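Local coordinates for glycosyl hydrolase family 26 (Bacteroides ovatus, PDB 4ZXO), which hydrolyses beta-mannan chains as a family 26 beta-mannanase, taking part in the breakdown of galactomannan by this gut bacterium, at residues A[57-61]-A[91-97]; A[88-92]-A[155-159]; A[49-53]-A[313-317]; A[63-68]-A[81-87]; A[16-20]-A[262-266]. One frame throughout, in Å; residues are numbered along the deposited sequence.

Contact 1 (A[57-61]-A[91-97]); sequences YPGVM and QYARGGM
Residues 57-58 are extended, Gly-59 (phi -63°, psi -28°) makes a kink, and a strand begins at Val-60; 91-97 close a helix and enter the next strand. Gly-95 (phi 97°, psi 4°) ends the helix in a Schellman motif: Gly-96 N bonds to Gln-91 O (2.9 Å) and Gly-95 N to Tyr-92 O (2.9 Å). Val-60 pairs in parallel with Met-97, CA to CA 4.6 Å; Met-97 N donates to Gly-59 O (2.7 Å) and Met-61 N to Met-97 O (3.0 Å). The Gln-91 amide (chi1 t, chi2 p) is used at both ends: NE2 donates to Pro-58 O (3.1 Å) and weakly to Met-97 O (3.3 Å), and OE1 accepts from Arg-94 NH1 (2.9 Å). That guanidinium stacks on the Tyr-57 ring, a cation-pi contact with CZ 3.8 Å from the centroid; Tyr-57 OH bonds to Gly-46 O. This closes the beta-alpha-beta unit of strand 60-64, helix 81-93 and strand 97-101; strand 295-300 packs on Val-60 and Met-97, helix 10-19 on Met-97.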
# COMPACT_ATOMS: atom_id res chain seq x y z
N TYR A 57 14.31 -7.96 -7.57
CA TYR A 57 12.91 -7.58 -7.35
C TYR A 57 12.75 -6.69 -6.09
O TYR A 57 13.47 -6.85 -5.09
CB TYR A 57 12.04 -8.81 -7.20
CG TYR A 57 11.85 -9.61 -8.44
CD1 TYR A 57 11.06 -9.14 -9.49
CD2 TYR A 57 12.47 -10.85 -8.58
CE1 TYR A 57 10.85 -9.91 -10.64
CE2 TYR A 57 12.29 -11.62 -9.73
CZ TYR A 57 11.47 -11.15 -10.74
OH TYR A 57 11.32 -11.92 -11.86
N PRO A 58 11.79 -5.75 -6.11
CA PRO A 58 11.53 -4.93 -4.91
C PRO A 58 11.03 -5.84 -3.75
O PRO A 58 10.38 -6.87 -3.96
CB PRO A 58 10.46 -3.95 -5.38
CG PRO A 58 9.79 -4.63 -6.49
CD PRO A 58 10.86 -5.41 -7.20
N GLY A 59 11.39 -5.46 -2.53
CA GLY A 59 10.97 -6.20 -1.36
C GLY A 59 9.45 -6.20 -1.17
O GLY A 59 8.89 -7.11 -0.56
N VAL A 60 8.78 -5.16 -1.67
CA VAL A 60 7.31 -5.07 -1.62
C VAL A 60 6.77 -4.87 -3.02
O VAL A 60 7.31 -4.08 -3.81
CB VAL A 60 6.85 -3.87 -0.79
CG1 VAL A 60 5.32 -3.80 -0.75
CG2 VAL A 60 7.42 -3.90 0.66
N MET A 61 5.68 -5.56 -3.31
CA MET A 61 4.90 -5.26 -4.52
C MET A 61 3.49 -4.99 -4.11
O MET A 61 2.99 -5.62 -3.18
CB MET A 61 4.93 -6.44 -5.49
CG MET A 61 6.30 -6.60 -6.11
SD MET A 61 6.36 -8.06 -7.15
CE MET A 61 8.14 -8.12 -7.47
N GLN A 91 5.55 -13.52 -5.71
CA GLN A 91 6.27 -12.62 -4.82
C GLN A 91 6.45 -13.28 -3.48
O GLN A 91 7.53 -13.18 -2.88
CB GLN A 91 5.54 -11.27 -4.73
CG GLN A 91 6.13 -10.28 -3.67
CD GLN A 91 7.48 -9.69 -4.08
OE1 GLN A 91 8.20 -10.23 -4.95
NE2 GLN A 91 7.84 -8.58 -3.44
N TYR A 92 5.41 -13.95 -2.97
CA TYR A 92 5.57 -14.64 -1.71
C TYR A 92 6.64 -15.73 -1.82
O TYR A 92 7.49 -15.90 -0.93
CB TYR A 92 4.25 -15.27 -1.29
CG TYR A 92 4.32 -15.99 0.04
CD1 TYR A 92 4.21 -15.28 1.22
CD2 TYR A 92 4.51 -17.36 0.11
CE1 TYR A 92 4.26 -15.91 2.44
CE2 TYR A 92 4.59 -18.04 1.36
CZ TYR A 92 4.45 -17.30 2.52
OH TYR A 92 4.52 -17.93 3.75
N ALA A 93 6.62 -16.45 -2.93
CA ALA A 93 7.56 -17.57 -3.12
C ALA A 93 9.01 -17.08 -3.08
O ALA A 93 9.92 -17.78 -2.58
CB ALA A 93 7.24 -18.31 -4.42
N ARG A 94 9.27 -15.87 -3.57
CA ARG A 94 10.66 -15.39 -3.60
C ARG A 94 10.99 -14.70 -2.27
O ARG A 94 12.12 -14.28 -2.06
CB ARG A 94 10.90 -14.49 -4.83
CG ARG A 94 10.20 -13.14 -4.84
CD ARG A 94 10.59 -12.30 -6.07
NE ARG A 94 10.11 -12.87 -7.34
CZ ARG A 94 8.98 -12.51 -7.98
NH1 ARG A 94 8.15 -11.57 -7.47
NH2 ARG A 94 8.67 -13.11 -9.14
N GLY A 95 10.01 -14.61 -1.36
CA GLY A 95 10.27 -14.02 -0.05
C GLY A 95 9.89 -12.56 0.12
O GLY A 95 10.12 -11.98 1.21
N GLY A 96 9.28 -11.96 -0.89
CA GLY A 96 8.89 -10.56 -0.74
C GLY A 96 7.53 -10.39 -0.09
O GLY A 96 6.80 -11.37 0.15
N MET A 97 7.18 -9.11 0.13
CA MET A 97 5.91 -8.73 0.74
C MET A 97 4.91 -8.27 -0.31
O MET A 97 5.33 -7.80 -1.41
CB MET A 97 6.12 -7.57 1.75
CG MET A 97 4.98 -7.45 2.73
SD MET A 97 5.12 -5.95 3.71
CE MET A 97 4.13 -4.81 2.71

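Contact 2 (A[88-92]-A[155-159]); sequences IIEQY and VLIPV
One full helical turn, 88-92, with Tyr-92 N bonded to Ile-88 O (3.0 Å), faces an extended loop, 155-159, that leads into a strand at Val-159. The closest CA approach is Tyr-92 to Ile-157, 6.9 Å, and no hydrogen bond crosses the gap, so the 284 Å² buried here comes from side-chain packing. Tyr-92 (chi1 t, chi2 82°) reaches from the helix across to the loop, its ring lying against Ile-157 and Pro-158. Val-155 meets the far end of that side chain, its CG1 4.4 Å from Tyr-92 OH. Leu-156 turns its CA-to-CB bond away from the helix. Ile-157, phi -92° and psi 123°, carries most of the loop's share: in the m,t rotamer it places CG1 over the face of the Tyr-92 ring, 4.1 Å from the centroid and 22° off the normal, a CH-pi contact. Its CG2 lies 3.7 Å from Tyr-92 CD1 and 4.0 Å from Ile-88 CG2, while its CD1 is 3.7 Å from Ile-89 CG1. Pro-158 follows with CD 3.6 Å from Tyr-92 CE1. Such apolar packing of a helix on the loop into a neighbouring strand is consistent with the layered build of a beta/alpha barrel. Helix 81-93 thus meets the entry to strand 159-162, with Ile-98 of strand 97-101 touching both Ile-88 and Ile-157, and Glu-11 of helix 10-19 touching Tyr-92, Val-155 and Pro-158.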
# COMPACT_ATOMS: atom_id res chain seq x y z
N ILE A 88 1.10 -12.40 -7.00
CA ILE A 88 1.17 -12.45 -5.54
C ILE A 88 1.82 -13.74 -5.05
O ILE A 88 2.71 -13.71 -4.16
CB ILE A 88 -0.25 -12.25 -4.94
CG1 ILE A 88 -0.65 -10.78 -5.17
CG2 ILE A 88 -0.31 -12.58 -3.42
CD1 ILE A 88 -2.16 -10.54 -5.01
N ILE A 89 1.40 -14.88 -5.60
CA ILE A 89 2.01 -16.16 -5.25
C ILE A 89 3.50 -16.16 -5.54
O ILE A 89 4.30 -16.64 -4.73
CB ILE A 89 1.26 -17.26 -5.99
CG1 ILE A 89 -0.10 -17.45 -5.33
CG2 ILE A 89 1.96 -18.58 -5.93
CD1 ILE A 89 -1.04 -18.23 -6.19
N GLU A 90 3.89 -15.60 -6.68
CA GLU A 90 5.31 -15.56 -7.04
C GLU A 90 6.13 -14.64 -6.14
O GLU A 90 7.28 -14.96 -5.83
CB GLU A 90 5.47 -15.14 -8.50
CG GLU A 90 4.82 -16.17 -9.40
CD GLU A 90 4.75 -15.77 -10.86
OE1 GLU A 90 5.31 -14.74 -11.28
OE2 GLU A 90 4.10 -16.51 -11.62
N GLN A 91 5.55 -13.52 -5.71
CA GLN A 91 6.27 -12.62 -4.82
C GLN A 91 6.45 -13.28 -3.48
O GLN A 91 7.53 -13.18 -2.88
CB GLN A 91 5.54 -11.27 -4.73
CG GLN A 91 6.13 -10.28 -3.67
CD GLN A 91 7.48 -9.69 -4.08
OE1 GLN A 91 8.20 -10.23 -4.95
NE2 GLN A 91 7.84 -8.58 -3.44
N TYR A 92 5.41 -13.95 -2.97
CA TYR A 92 5.57 -14.64 -1.71
C TYR A 92 6.64 -15.73 -1.82
O TYR A 92 7.49 -15.90 -0.93
CB TYR A 92 4.25 -15.27 -1.29
CG TYR A 92 4.32 -15.99 0.04
CD1 TYR A 92 4.21 -15.28 1.22
CD2 TYR A 92 4.51 -17.36 0.11
CE1 TYR A 92 4.26 -15.91 2.44
CE2 TYR A 92 4.59 -18.04 1.36
CZ TYR A 92 4.45 -17.30 2.52
OH TYR A 92 4.52 -17.93 3.75
N VAL A 155 -0.80 -22.75 1.83
CA VAL A 155 -0.60 -21.75 2.92
C VAL A 155 -1.14 -20.39 2.49
O VAL A 155 -0.85 -19.96 1.37
CB VAL A 155 0.90 -21.66 3.29
CG1 VAL A 155 1.15 -20.66 4.42
CG2 VAL A 155 1.38 -23.06 3.74
N LEU A 156 -1.98 -19.77 3.32
CA LEU A 156 -2.51 -18.43 2.98
C LEU A 156 -1.35 -17.42 2.95
O LEU A 156 -0.46 -17.42 3.80
CB LEU A 156 -3.58 -17.96 3.98
CG LEU A 156 -5.05 -18.48 3.89
CD1 LEU A 156 -5.96 -17.92 5.00
CD2 LEU A 156 -5.74 -18.12 2.60
N ILE A 157 -1.37 -16.56 1.95
CA ILE A 157 -0.27 -15.56 1.79
C ILE A 157 -0.67 -14.30 2.50
O ILE A 157 -1.74 -13.71 2.19
CB ILE A 157 -0.02 -15.33 0.32
CG1 ILE A 157 0.56 -16.63 -0.28
CG2 ILE A 157 0.92 -14.11 0.12
CD1 ILE A 157 0.51 -16.63 -1.80
N PRO A 158 0.17 -13.84 3.47
CA PRO A 158 -0.14 -12.59 4.18
C PRO A 158 -0.13 -11.42 3.19
O PRO A 158 0.67 -11.38 2.25
CB PRO A 158 0.99 -12.45 5.21
CG PRO A 158 1.51 -13.83 5.38
CD PRO A 158 1.41 -14.44 3.97
N VAL A 159 -1.02 -10.48 3.40
CA VAL A 159 -1.09 -9.25 2.60
C VAL A 159 -1.31 -8.05 3.51
O VAL A 159 -2.01 -8.16 4.51
CB VAL A 159 -2.28 -9.35 1.56
CG1 VAL A 159 -2.71 -7.98 1.00
CG2 VAL A 159 -1.88 -10.36 0.50

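Contact 3 (A[49-53]-A[313-317]); sequences DVKSV and APYPG
The opening turn of a short helix, 49-53, lies against a loop extended from Ala-313 to Pro-316. Asp-49 faces Tyr-315 (CA to CA 5.0 Å), Val-50 faces Ala-313 (6.6 Å) and Val-53 faces Pro-316 (5.6 Å). Among the apolar contacts, Val-53 (chi1 t) puts CG2 4.2 Å from Pro-314 CB and 4.0 Å from Pro-316 CD, Val-50 CG2 meets Ala-313 CB at 3.9 Å, and Ser-52 CB meets Pro-316 CG at 3.7 Å. In van der Waals contact with the loop backbone, Val-53 CG2 lies 3.4 Å from Tyr-315 C and 3.7 Å from Pro-316 N. Among contacts of polar groups, Asp-49 CB lies 3.4 Å from Pro-314 O and Asp-49 OD2 3.7 Å from Tyr-315 CB, but no hydrogen bond joins the segments. The Asp-49 carboxylate is satisfied elsewhere: OD1 accepts from Trp-41 NE1, and OD2 from Asn-303 ND2 and Ile-39 N. Asn-303 OD1 also accepts from Ala-313 N, linking the segments indirectly. This joins helix 49-54, before strand 60-64, to the loop between strand 295-300 and helix 321-328, an early to a late part of the beta/alpha barrel. Helix 321-328 packs on Val-53 and Pro-314, and His-31 of strand 27-32 on Val-50 and Ala-313.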
# COMPACT_ATOMS: atom_id res chain seq x y z
N ASP A 49 10.28 -3.46 -14.02
CA ASP A 49 11.17 -2.33 -14.36
C ASP A 49 12.22 -2.13 -13.26
O ASP A 49 13.38 -1.75 -13.55
CB ASP A 49 10.38 -1.05 -14.54
CG ASP A 49 9.74 -0.96 -15.90
OD1 ASP A 49 9.99 -1.84 -16.77
OD2 ASP A 49 9.04 0.05 -16.12
N VAL A 50 11.85 -2.39 -12.01
CA VAL A 50 12.85 -2.29 -10.93
C VAL A 50 13.99 -3.30 -11.08
O VAL A 50 15.17 -2.92 -11.05
CB VAL A 50 12.15 -2.45 -9.55
CG1 VAL A 50 13.17 -2.62 -8.44
CG2 VAL A 50 11.30 -1.20 -9.31
N LYS A 51 13.66 -4.56 -11.31
CA LYS A 51 14.70 -5.55 -11.49
C LYS A 51 15.51 -5.26 -12.75
O LYS A 51 16.73 -5.42 -12.75
CB LYS A 51 14.07 -6.96 -11.55
CG LYS A 51 15.10 -8.11 -11.63
CD LYS A 51 14.39 -9.44 -11.53
CE LYS A 51 15.33 -10.63 -11.75
NZ LYS A 51 15.42 -10.93 -13.22
N SER A 52 14.86 -4.77 -13.81
CA SER A 52 15.61 -4.48 -15.05
C SER A 52 16.65 -3.42 -14.81
O SER A 52 17.67 -3.39 -15.52
CB SER A 52 14.68 -4.03 -16.17
OG SER A 52 13.89 -5.10 -16.61
N VAL A 53 16.42 -2.54 -13.82
CA VAL A 53 17.43 -1.50 -13.55
C VAL A 53 18.47 -1.93 -12.53
O VAL A 53 19.68 -1.82 -12.76
CB VAL A 53 16.78 -0.19 -13.08
CG1 VAL A 53 17.82 0.85 -12.55
CG2 VAL A 53 15.97 0.39 -14.21
N ALA A 313 9.00 4.51 -10.81
CA ALA A 313 10.27 3.76 -10.71
C ALA A 313 11.03 3.96 -12.00
O ALA A 313 10.41 4.24 -13.02
CB ALA A 313 9.99 2.26 -10.44
N PRO A 314 12.36 3.84 -11.97
CA PRO A 314 13.04 3.95 -13.23
C PRO A 314 12.80 2.74 -14.12
O PRO A 314 12.20 1.73 -13.70
CB PRO A 314 14.52 4.05 -12.83
CG PRO A 314 14.62 3.34 -11.56
CD PRO A 314 13.28 3.50 -10.85
N TYR A 315 13.34 2.84 -15.33
CA TYR A 315 13.41 1.72 -16.26
C TYR A 315 14.72 1.90 -17.00
O TYR A 315 15.31 2.98 -16.92
CB TYR A 315 12.21 1.71 -17.22
CG TYR A 315 11.97 3.01 -17.93
CD1 TYR A 315 12.62 3.30 -19.13
CD2 TYR A 315 11.11 3.95 -17.42
CE1 TYR A 315 12.40 4.48 -19.78
CE2 TYR A 315 10.87 5.13 -18.07
CZ TYR A 315 11.51 5.39 -19.24
OH TYR A 315 11.25 6.58 -19.88
N PRO A 316 15.16 0.89 -17.75
CA PRO A 316 16.47 1.06 -18.40
C PRO A 316 16.59 2.30 -19.33
O PRO A 316 15.75 2.53 -20.22
CB PRO A 316 16.61 -0.26 -19.20
CG PRO A 316 15.87 -1.26 -18.32
CD PRO A 316 14.65 -0.49 -17.88
N GLY A 317 17.62 3.11 -19.10
CA GLY A 317 17.82 4.30 -19.92
C GLY A 317 17.18 5.55 -19.33
O GLY A 317 17.46 6.67 -19.74

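Contact 4 (A[63-68]-A[81-87]); sequences FDLGEI and FAHLREY
A strand end and the turn beyond it, 63-68, pack against the first two turns of a helix, 81-87, with closest CA pairs Phe-63 to Leu-84 (7.3 Å) and Ile-68 to Phe-81 (7.9 Å). Phe-63, extended at phi -146° and psi 170° with chi1 m, points at the helix: CD1 lies 3.6 Å from Leu-84 CD2 and CZ 3.7 Å from Tyr-87 CB. Asp-64 turns its CA-to-CB bond away, but its backbone O is 3.5 Å from Leu-84 CD1. Its OD2 accepts from Gly-66 N (2.8 Å) in an Asx turn, while OD1 takes bonds from Ser-101 and His-103. Leu-65 begins a type II beta turn ending at Ile-68, whose N bonds to Leu-65 O (2.9 Å); Leu-65 CD2 lies 4.3 Å from Leu-84 CD1. Gly-66 O sits at the edge of the Phe-81 ring, 4.1 Å from CZ. Glu-67, at phi 83°, carries the turn round, its C 4.0 Å from Phe-81 CZ. Ile-68 covers the face of that ring (Phe-81 chi1 m), CG1 4.0 Å from the centroid and 12° off the normal, a CH-pi contact, with Ile-68 CA 3.4 Å and CB 3.5 Å from Phe-81 CZ. Without a hydrogen bond between the segments, the helix is held on the strand end of this beta-alpha unit by van der Waals and largely apolar contact, 348 Å² being buried; the Asp-64 carboxylate is spent on other partners.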
# COMPACT_ATOMS: atom_id res chain seq x y z
N PHE A 63 -0.62 -4.09 -5.56
CA PHE A 63 -1.55 -4.19 -6.67
C PHE A 63 -2.87 -3.63 -6.19
O PHE A 63 -3.03 -3.40 -4.99
CB PHE A 63 -1.71 -5.65 -7.16
CG PHE A 63 -0.40 -6.36 -7.45
CD1 PHE A 63 0.22 -6.26 -8.71
CD2 PHE A 63 0.22 -7.10 -6.45
CE1 PHE A 63 1.42 -6.88 -8.94
CE2 PHE A 63 1.43 -7.76 -6.67
CZ PHE A 63 2.04 -7.65 -7.92
N ASP A 64 -3.83 -3.45 -7.09
CA ASP A 64 -5.11 -2.83 -6.70
C ASP A 64 -6.26 -3.76 -6.98
O ASP A 64 -6.27 -4.46 -8.00
CB ASP A 64 -5.29 -1.51 -7.43
CG ASP A 64 -6.24 -0.56 -6.67
OD1 ASP A 64 -5.71 0.24 -5.86
OD2 ASP A 64 -7.48 -0.67 -6.79
N LEU A 65 -7.21 -3.79 -6.05
CA LEU A 65 -8.41 -4.62 -6.20
C LEU A 65 -9.63 -3.85 -6.75
O LEU A 65 -10.70 -4.43 -6.88
CB LEU A 65 -8.77 -5.29 -4.89
CG LEU A 65 -7.70 -6.21 -4.35
CD1 LEU A 65 -8.17 -6.89 -3.05
CD2 LEU A 65 -7.21 -7.25 -5.41
N GLY A 66 -9.45 -2.59 -7.12
CA GLY A 66 -10.56 -1.81 -7.63
C GLY A 66 -11.25 -2.54 -8.77
O GLY A 66 -10.59 -3.03 -9.71
N GLU A 67 -12.58 -2.59 -8.66
CA GLU A 67 -13.56 -3.26 -9.57
C GLU A 67 -13.71 -4.74 -9.30
O GLU A 67 -14.57 -5.37 -9.90
CB GLU A 67 -13.26 -3.01 -11.07
CG GLU A 67 -13.28 -1.51 -11.39
CD GLU A 67 -13.26 -1.22 -12.87
OE1 GLU A 67 -13.47 -2.14 -13.71
OE2 GLU A 67 -13.07 -0.06 -13.22
N ILE A 68 -13.00 -5.32 -8.33
CA ILE A 68 -13.34 -6.70 -7.95
C ILE A 68 -14.78 -6.76 -7.50
O ILE A 68 -15.47 -7.79 -7.72
CB ILE A 68 -12.37 -7.27 -6.88
CG1 ILE A 68 -12.44 -8.84 -6.90
CG2 ILE A 68 -12.67 -6.66 -5.48
CD1 ILE A 68 -11.23 -9.48 -6.34
N PHE A 81 -7.64 -10.48 -12.39
CA PHE A 81 -7.49 -10.95 -11.03
C PHE A 81 -6.74 -12.27 -11.02
O PHE A 81 -5.99 -12.55 -10.07
CB PHE A 81 -8.86 -11.07 -10.35
CG PHE A 81 -9.52 -9.74 -10.18
CD1 PHE A 81 -8.91 -8.78 -9.38
CD2 PHE A 81 -10.69 -9.41 -10.88
CE1 PHE A 81 -9.47 -7.51 -9.26
CE2 PHE A 81 -11.23 -8.14 -10.80
CZ PHE A 81 -10.62 -7.17 -9.96
N ALA A 82 -6.90 -13.10 -12.05
CA ALA A 82 -6.16 -14.36 -12.06
C ALA A 82 -4.64 -14.08 -12.21
O ALA A 82 -3.78 -14.77 -11.61
CB ALA A 82 -6.66 -15.27 -13.18
N HIS A 83 -4.29 -13.03 -12.98
CA HIS A 83 -2.85 -12.63 -13.05
C HIS A 83 -2.37 -12.04 -11.73
O HIS A 83 -1.26 -12.40 -11.27
CB HIS A 83 -2.60 -11.58 -14.14
CG HIS A 83 -2.31 -12.19 -15.48
ND1 HIS A 83 -2.70 -11.58 -16.66
CD2 HIS A 83 -1.56 -13.28 -15.83
CE1 HIS A 83 -2.23 -12.29 -17.68
NE2 HIS A 83 -1.56 -13.34 -17.21
N LEU A 84 -3.17 -11.18 -11.09
CA LEU A 84 -2.77 -10.65 -9.78
C LEU A 84 -2.48 -11.80 -8.82
O LEU A 84 -1.48 -11.78 -8.07
CB LEU A 84 -3.86 -9.77 -9.16
CG LEU A 84 -4.10 -8.46 -9.91
CD1 LEU A 84 -5.14 -7.60 -9.17
CD2 LEU A 84 -2.80 -7.67 -10.05
N ARG A 85 -3.36 -12.81 -8.80
CA ARG A 85 -3.09 -13.93 -7.90
C ARG A 85 -1.77 -14.64 -8.20
O ARG A 85 -0.99 -14.93 -7.32
CB ARG A 85 -4.23 -14.94 -7.93
CG ARG A 85 -3.95 -16.14 -7.09
CD ARG A 85 -5.12 -17.10 -7.22
NE ARG A 85 -6.43 -16.50 -6.97
CZ ARG A 85 -7.35 -16.24 -7.90
NH1 ARG A 85 -7.11 -16.54 -9.17
NH2 ARG A 85 -8.52 -15.68 -7.54
N GLU A 86 -1.46 -14.82 -9.48
CA GLU A 86 -0.15 -15.38 -9.85
C GLU A 86 1.01 -14.53 -9.38
O GLU A 86 1.97 -15.05 -8.81
CB GLU A 86 -0.04 -15.50 -11.36
CG GLU A 86 -0.68 -16.65 -11.97
CD GLU A 86 -0.29 -16.75 -13.45
OE1 GLU A 86 0.12 -15.73 -14.05
OE2 GLU A 86 -0.34 -17.85 -14.02
N TYR A 87 0.90 -13.22 -9.57
CA TYR A 87 2.02 -12.34 -9.22
C TYR A 87 2.22 -12.36 -7.72
O TYR A 87 3.36 -12.27 -7.22
CB TYR A 87 1.83 -10.90 -9.69
CG TYR A 87 1.54 -10.80 -11.16
CD1 TYR A 87 2.05 -11.74 -12.07
CD2 TYR A 87 0.74 -9.74 -11.66
CE1 TYR A 87 1.73 -11.64 -13.44
CE2 TYR A 87 0.43 -9.65 -13.02
CZ TYR A 87 0.95 -10.57 -13.90
OH TYR A 87 0.67 -10.48 -15.24

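Contact 5 (A[16-20]-A[262-266]); sequences LQNLK and HDKPI
Residues 16-19 are helical, with Lys-20 N bonded to Leu-16 O (3.0 Å). Across from them the chain leaves a helix at Asp-263, whose positive phi (51°, psi 58°) marks a Schellman motif, then extends through Lys-264 and Pro-265 toward a strand. The closest CA pair is Lys-20 with Pro-265, 5.2 Å. Pro-265 provides the apolar surface: its CG is 4.0 Å from Leu-16 CD1, and its CB is 4.1 Å from Leu-19 CB. A separate van der Waals approach brings Leu-19 O to 3.8 Å from Pro-265 CB. Lys-20 extends past this ring, chi2 and chi3 t and chi4 m, bringing NZ 3.9 Å from Pro-265 CD. The NZ atom is 2.7 Å from Asp-263 O, but the angle is too poor for a hydrogen bond, and its 4.1 Å separation from Asp-263 OD1 exceeds salt-bridge range. A water bridges those charged groups instead, accepting from Lys-20 NZ (3.1 Å) and donating to Asp-263 OD1 (2.9 Å). Leu-19 O and, weakly, Ile-266 O accept bonds from Ser-296 OG, tying both segments to strand 295-300. The arrangement is that of a beta/alpha barrel in which an N-terminal helix packs on the helix-to-strand connection between helix 241-262 and strand 266-271.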
# COMPACT_ATOMS: atom_id res chain seq x y z
N LEU A 16 4.02 -9.32 10.54
CA LEU A 16 3.88 -8.16 11.43
C LEU A 16 5.06 -8.02 12.36
O LEU A 16 5.59 -6.92 12.53
CB LEU A 16 2.60 -8.24 12.25
CG LEU A 16 2.30 -7.05 13.14
CD1 LEU A 16 2.28 -5.73 12.32
CD2 LEU A 16 0.97 -7.34 13.72
N GLN A 17 5.51 -9.14 12.95
CA GLN A 17 6.64 -9.05 13.86
C GLN A 17 7.91 -8.58 13.11
O GLN A 17 8.67 -7.81 13.64
CB GLN A 17 6.85 -10.38 14.60
CG GLN A 17 5.75 -10.67 15.66
CD GLN A 17 5.40 -9.50 16.67
OE1 GLN A 17 4.22 -9.12 16.82
NE2 GLN A 17 6.40 -8.92 17.30
N ASN A 18 8.08 -8.97 11.84
CA ASN A 18 9.24 -8.52 11.10
C ASN A 18 9.11 -7.05 10.68
O ASN A 18 10.11 -6.31 10.71
CB ASN A 18 9.49 -9.49 9.92
CG ASN A 18 10.17 -10.78 10.39
OD1 ASN A 18 11.26 -10.70 10.96
ND2 ASN A 18 9.51 -11.90 10.28
N LEU A 19 7.89 -6.59 10.36
CA LEU A 19 7.70 -5.15 10.10
C LEU A 19 8.06 -4.34 11.33
O LEU A 19 8.64 -3.24 11.23
CB LEU A 19 6.25 -4.87 9.69
CG LEU A 19 5.88 -5.49 8.33
CD1 LEU A 19 4.41 -5.15 7.97
CD2 LEU A 19 6.82 -5.02 7.21
N LYS A 20 7.80 -4.91 12.51
CA LYS A 20 8.09 -4.21 13.76
C LYS A 20 9.58 -4.15 14.10
O LYS A 20 9.95 -3.44 15.01
CB LYS A 20 7.32 -4.84 14.93
CG LYS A 20 5.86 -4.45 14.89
CD LYS A 20 5.09 -5.31 15.90
CE LYS A 20 3.58 -4.94 15.87
NZ LYS A 20 2.97 -3.71 16.63
N HIS A 262 1.31 4.18 19.78
CA HIS A 262 0.33 3.13 19.61
C HIS A 262 0.95 1.76 19.33
O HIS A 262 0.21 0.81 19.01
CB HIS A 262 -0.63 3.53 18.44
CG HIS A 262 -1.50 4.69 18.77
ND1 HIS A 262 -2.80 4.53 19.19
CD2 HIS A 262 -1.23 6.01 18.86
CE1 HIS A 262 -3.32 5.72 19.46
NE2 HIS A 262 -2.39 6.63 19.25
N ASP A 263 2.28 1.67 19.39
CA ASP A 263 3.01 0.42 19.08
C ASP A 263 2.60 -0.19 17.73
O ASP A 263 2.17 -1.35 17.63
CB ASP A 263 2.83 -0.63 20.19
CG ASP A 263 3.82 -1.75 20.08
OD1 ASP A 263 4.92 -1.55 19.50
OD2 ASP A 263 3.53 -2.83 20.64
N LYS A 264 2.76 0.61 16.67
CA LYS A 264 2.51 0.16 15.31
C LYS A 264 3.74 0.43 14.51
O LYS A 264 4.35 1.50 14.69
CB LYS A 264 1.33 0.92 14.64
CG LYS A 264 0.04 0.84 15.47
CD LYS A 264 -0.51 -0.58 15.56
CE LYS A 264 -1.90 -0.59 16.24
NZ LYS A 264 -2.29 -2.02 16.53
N PRO A 265 4.08 -0.46 13.57
CA PRO A 265 5.11 -0.17 12.56
C PRO A 265 4.57 0.90 11.62
O PRO A 265 3.36 1.05 11.50
CB PRO A 265 5.29 -1.51 11.85
CG PRO A 265 4.00 -2.17 11.98
CD PRO A 265 3.42 -1.75 13.31
N ILE A 266 5.49 1.55 10.92
CA ILE A 266 5.15 2.66 10.05
C ILE A 266 5.69 2.42 8.64
O ILE A 266 6.62 1.63 8.42
CB ILE A 266 5.69 3.99 10.61
CG1 ILE A 266 7.23 4.00 10.59
CG2 ILE A 266 5.09 4.22 12.03
CD1 ILE A 266 7.81 5.34 11.04
O HOH W 1 5.14 -1.55 16.61

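The contacts are spread round the curled parallel sheet of a TIM-barrel-clan fold. Contacts 4 and 1 pin opposite ends of helix 81-93 to strand 60-64, centres 16 Å apart, contact 4 nested in the loop that contact 1 closes. Contact 2 joins the same helix to the approach to strand 159-162; it shares Gln-91 and Tyr-92 with contact 1, their centres 9 Å apart, and touches contact 4 through Ile-88 and Phe-63. Contacts 3 and 5, centres 30 Å apart, join early helices to late parts of the chain, and their segments alternate in sequence. Contact 1 packs on contact 3 through Tyr-57 and Pro-58 and on contact 5 through Met-97, so the beta-alpha-beta unit meets both.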